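PDB 3KOP: uncharacterized protein from Arthrobacter sp., which is of unknown function but adopts a cyclophilin-like fold and assembles into a six-chain complex. Local coordinates for residues 77-80 and 81-84; 167-171 and 172-176. All blocks are in the same frame, centred on the assembly; numbering follows the deposited sequence. Where two conformers were deposited one is given.

Contact 1 (77-80 and 81-84); sequences AFAP and KEPG
The carboxylate of Glu82 turns back over the start of its own loop, where it touches Ala77 directly and reaches the backbone of Ala79 through two water molecules. Followed outward, the side chain begins with CB beside the next proline ring, Glu82 CB lying 3.5 Å from Pro83 CD. With CG anti to the carbonyl carbon (chi1 -69°) and a second bend at chi2 (-57°), the chain folds over instead of extending, and CD arrives facing the 77-80 segment. Of the two oxygens, OE1 turns to the barrel and is hydrogen-bonded to Thr101 and Tyr99 of strand 96-103. OE2 takes the loop side: it sits 3.7 Å from Ala77 CB and accepts a hydrogen bond from each of the two waters, 2.6 Å from water 1 and 2.7 Å from water 2. The two waters subtend about 103° at OE2, so they approach it from clearly separate directions. Water 1 accepts the Ala79 N-H (2.9 Å from Ala79 N) and also lies over one face of the Phe78 ring, toward its rim. Water 2 donates to Ala79 O at 2.8 Å. Both polar groups of the Ala79 backbone are thus tied to one carboxylate oxygen, and the bonds at its two oxygens should fix the rotation of the group. Between these ends the chain reverses through Pro80 and Lys81: Ala79 CA and Glu82 CA are 6.0 Å apart, and Ala79 CB packs 3.5 Å from Lys81 O on the inside of the bend. Helix 45-54 lies against Ala79 and Pro83. The backbone angles are those of a type VIII turn, here spanned by two waters that join the Ala79 backbone to a glutamate, which pins a surface loop to the barrel of a cyclophilin-like fold.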
loop_
_atom_site.group_PDB
_atom_site.type_symbol
_atom_site.label_atom_id
_atom_site.label_comp_id
_atom_site.label_asym_id
_atom_site.label_seq_id
_atom_site.Cartn_x
_atom_site.Cartn_y
_atom_site.Cartn_z
ATOM N N ALA F 77 16.173 -23.647 -8.974
ATOM C CA ALA F 77 15.053 -24.467 -8.501
ATOM C C ALA F 77 15.509 -25.924 -8.279
ATOM O O ALA F 77 16.341 -26.456 -9.030
ATOM C CB ALA F 77 13.915 -24.425 -9.477
ATOM N N PHE F 78 14.992 -26.536 -7.224
ATOM C CA PHE F 78 15.433 -27.882 -6.830
ATOM C C PHE F 78 14.266 -28.850 -6.677
ATOM O O PHE F 78 14.478 -30.031 -6.709
ATOM C CB PHE F 78 16.254 -27.819 -5.521
ATOM C CG PHE F 78 15.659 -26.874 -4.460
ATOM C CD1 PHE F 78 14.533 -27.248 -3.730
ATOM C CD2 PHE F 78 16.200 -25.617 -4.251
ATOM C CE1 PHE F 78 13.986 -26.401 -2.764
ATOM C CE2 PHE F 78 15.655 -24.743 -3.275
ATOM C CZ PHE F 78 14.558 -25.136 -2.542
ATOM N N ALA F 79 13.049 -28.353 -6.508
ATOM C CA ALA F 79 11.894 -29.218 -6.272
ATOM C C ALA F 79 11.364 -29.724 -7.602
ATOM O O ALA F 79 11.374 -28.999 -8.567
ATOM C CB ALA F 79 10.787 -28.468 -5.552
ATOM N N PRO F 80 10.816 -30.939 -7.631
ATOM C CA PRO F 80 10.253 -31.397 -8.905
ATOM C C PRO F 80 9.119 -30.488 -9.365
ATOM O O PRO F 80 8.964 -30.256 -10.538
ATOM C CB PRO F 80 9.748 -32.804 -8.595
ATOM C CG PRO F 80 10.529 -33.244 -7.390
ATOM C CD PRO F 80 10.797 -31.984 -6.596
ATOM N N LYS F 81 8.329 -29.975 -8.436
ATOM C CA LYS F 81 7.448 -28.859 -8.747
ATOM C C LYS F 81 7.391 -27.850 -7.613
ATOM O O LYS F 81 7.451 -28.199 -6.430
ATOM C CB LYS F 81 6.038 -29.315 -9.133
ATOM C CG LYS F 81 5.234 -30.016 -8.070
ATOM C CD LYS F 81 3.762 -30.187 -8.501
ATOM C CE LYS F 81 3.109 -28.837 -8.839
ATOM N NZ LYS F 81 1.603 -28.839 -8.746
ATOM N N GLU F 82 7.275 -26.593 -7.995
ATOM C CA GLU F 82 7.248 -25.522 -7.035
ATOM C C GLU F 82 6.047 -25.674 -6.138
ATOM O O GLU F 82 5.002 -26.165 -6.553
ATOM C CB GLU F 82 7.259 -24.167 -7.741
ATOM C CG GLU F 82 8.564 -23.861 -8.412
ATOM C CD GLU F 82 9.732 -23.889 -7.475
ATOM O OE1 GLU F 82 9.766 -23.084 -6.513
ATOM O OE2 GLU F 82 10.647 -24.724 -7.702
ATOM N N PRO F 83 6.185 -25.260 -4.879
ATOM C CA PRO F 83 5.103 -25.458 -3.930
ATOM C C PRO F 83 3.886 -24.578 -4.177
ATOM O O PRO F 83 2.806 -24.899 -3.702
ATOM C CB PRO F 83 5.755 -25.122 -2.568
ATOM C CG PRO F 83 6.886 -24.269 -2.868
ATOM C CD PRO F 83 7.378 -24.667 -4.258
ATOM N N GLY F 84 4.063 -23.472 -4.896
ATOM C CA GLY F 84 3.025 -22.458 -4.993
ATOM C C GLY F 84 2.822 -21.704 -3.691
ATOM O O GLY F 84 3.503 -21.966 -2.694
HETATM O O HOH W 1 12.484 -25.541 -6.033
HETATM O O HOH W 2 10.784 -26.524 -9.647
#

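Contact 2 (167-171 and 172-176); sequences QDIWM and GGARD
Asp168 O and Ile169 O accept the closing bonds of helix 159-172, from Gly172 N at 2.7 Å and Gly173 N at 2.8 Å. Neither is straight; the angle at the hydrogen of the Gly173 bond is 136°, and its nitrogen stands above the Ile169 carbonyl plane. Gly173 then leaves the helix with positive phi (97°), and its carbonyl swings back alongside the last turn, where Ile169 CA makes a CH-O contact with Gly173 O at 3.6 Å. Ile169 CG2, set anti to the backbone N, reaches past this carbonyl to Ala174 CB at 4.1 Å, a small apolar contact at the exit of the helix. On another side, the selenomethionine Met171 is bent at chi2 and chi3, which brings SE over one face of the Trp170 ring, toward its rim. Asp168 forms salt bridges with Arg31 and with Arg175 of the second subunit, while Trp170 NE1 bonds His63 O of that subunit. Arg31 also donates to Gly173 O, linking the helix end to the loop between strands 23-28 and 33-39. Ile169 and Ala174 rest on Val61 of strand 57-63, so the helix terminus is wedged between its own sheet and the neighbouring subunit.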
loop_
_atom_site.group_PDB
_atom_site.type_symbol
_atom_site.label_atom_id
_atom_site.label_comp_id
_atom_site.label_asym_id
_atom_site.label_seq_id
_atom_site.Cartn_x
_atom_site.Cartn_y
_atom_site.Cartn_z
ATOM N N GLN F 167 23.507 -7.602 10.718
ATOM C CA GLN F 167 23.856 -6.190 10.813
ATOM C C GLN F 167 25.304 -5.994 10.328
ATOM O O GLN F 167 25.597 -5.027 9.634
ATOM C CB GLN F 167 23.655 -5.641 12.237
ATOM C CG GLN F 167 22.209 -5.701 12.797
ATOM C CD GLN F 167 21.236 -4.674 12.218
ATOM O OE1 GLN F 167 21.559 -3.905 11.327
ATOM N NE2 GLN F 167 20.011 -4.689 12.739
ATOM N N ASP F 168 26.181 -6.929 10.649
ATOM C CA ASP F 168 27.539 -6.873 10.214
ATOM C C ASP F 168 27.640 -7.126 8.685
ATOM O O ASP F 168 28.519 -6.579 8.038
ATOM C CB ASP F 168 28.383 -7.889 10.999
ATOM C CG ASP F 168 29.852 -7.786 10.665
ATOM O OD1 ASP F 168 30.467 -6.819 11.107
ATOM O OD2 ASP F 168 30.379 -8.640 9.939
ATOM N N ILE F 169 26.755 -7.941 8.105
ATOM C CA ILE F 169 26.686 -8.021 6.644
ATOM C C ILE F 169 26.262 -6.668 6.054
ATOM O O ILE F 169 26.818 -6.208 5.052
ATOM C CB ILE F 169 25.769 -9.160 6.166
ATOM C CG1 ILE F 169 26.398 -10.494 6.531
ATOM C CG2 ILE F 169 25.487 -9.064 4.654
ATOM C CD1 ILE F 169 25.451 -11.699 6.363
ATOM N N TRP F 170 25.299 -6.019 6.694
ATOM C CA TRP F 170 24.800 -4.731 6.232
ATOM C C TRP F 170 25.946 -3.687 6.236
ATOM O O TRP F 170 26.171 -3.017 5.231
ATOM C CB TRP F 170 23.597 -4.296 7.091
ATOM C CG TRP F 170 23.142 -2.909 6.828
ATOM C CD1 TRP F 170 22.841 -2.355 5.616
ATOM C CD2 TRP F 170 22.906 -1.886 7.805
ATOM N NE1 TRP F 170 22.465 -1.025 5.778
ATOM C CE2 TRP F 170 22.491 -0.723 7.111
ATOM C CE3 TRP F 170 23.031 -1.829 9.199
ATOM C CZ2 TRP F 170 22.195 0.480 7.769
ATOM C CZ3 TRP F 170 22.713 -0.625 9.850
ATOM C CH2 TRP F 170 22.311 0.506 9.126
HETATM N N MSE F 171 26.673 -3.569 7.348
HETATM C CA MSE F 171 27.742 -2.571 7.475
HETATM C C MSE F 171 29.086 -3.011 6.892
HETATM O O MSE F 171 29.852 -2.157 6.435
HETATM C CB MSE F 171 27.955 -2.198 8.954
HETATM C CG MSE F 171 26.699 -1.556 9.594
HETATM SE SE MSE F 171 26.203 0.075 8.657
HETATM C CE MSE F 171 27.896 1.007 8.791
ATOM N N GLY F 172 29.379 -4.312 6.952
ATOM C CA GLY F 172 30.691 -4.867 6.595
ATOM C C GLY F 172 30.733 -5.605 5.270
ATOM O O GLY F 172 31.810 -5.956 4.793
ATOM N N GLY F 173 29.570 -5.843 4.664
ATOM C CA GLY F 173 29.522 -6.443 3.358
ATOM C C GLY F 173 29.289 -7.935 3.354
ATOM O O GLY F 173 29.384 -8.597 4.402
ATOM N N ALA F 174 29.014 -8.457 2.160
ATOM C CA ALA F 174 28.717 -9.882 1.942
ATOM C C ALA F 174 29.819 -10.636 1.194
ATOM O O ALA F 174 29.622 -11.803 0.857
ATOM C CB ALA F 174 27.375 -10.030 1.191
ATOM N N ARG F 175 30.967 -9.995 0.937
ATOM C CA ARG F 175 32.065 -10.613 0.184
ATOM C C ARG F 175 32.518 -11.912 0.810
ATOM O O ARG F 175 32.858 -11.938 1.989
ATOM C CB ARG F 175 33.300 -9.709 0.141
ATOM C CG ARG F 175 33.120 -8.423 -0.601
ATOM C CD ARG F 175 32.664 -8.634 -2.029
ATOM N NE ARG F 175 32.456 -7.342 -2.673
ATOM C CZ ARG F 175 31.921 -7.175 -3.874
ATOM N NH1 ARG F 175 31.534 -8.227 -4.585
ATOM N NH2 ARG F 175 31.769 -5.949 -4.358
ATOM N N ASP F 176 32.555 -12.962 0.005
ATOM C CA ASP F 176 33.038 -14.282 0.399
ATOM C C ASP F 176 32.178 -14.899 1.478
ATOM O O ASP F 176 32.585 -15.859 2.109
ATOM C CB ASP F 176 34.510 -14.224 0.828
ATOM C CG ASP F 176 35.418 -13.752 -0.290
ATOM O OD1 ASP F 176 35.177 -14.168 -1.454
ATOM O OD2 ASP F 176 36.359 -12.954 -0.020
#

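In the fold
From the N terminus, helix 4-19, two strands and helix 45-54 precede the antiparallel pair 57-63 and 70-76. Contact 1 closes a short turn just beyond that pair, in the loop leading to strand 88-89. The chain then runs through strands 96-103, 125-132 and 145-157 before helix 159-172, whose end contact 2 forms on the way to strand 178-183. The contacts are in series and neither encloses the other; the centres of contact 1 and contact 2 are about 30 Å apart, and the nearest atoms of the two about 19 Å. Contact 1 ties its loop to strand 96-103 and helix 45-54, whereas contact 2 joins a helix to strand 57-63 and a subunit interface.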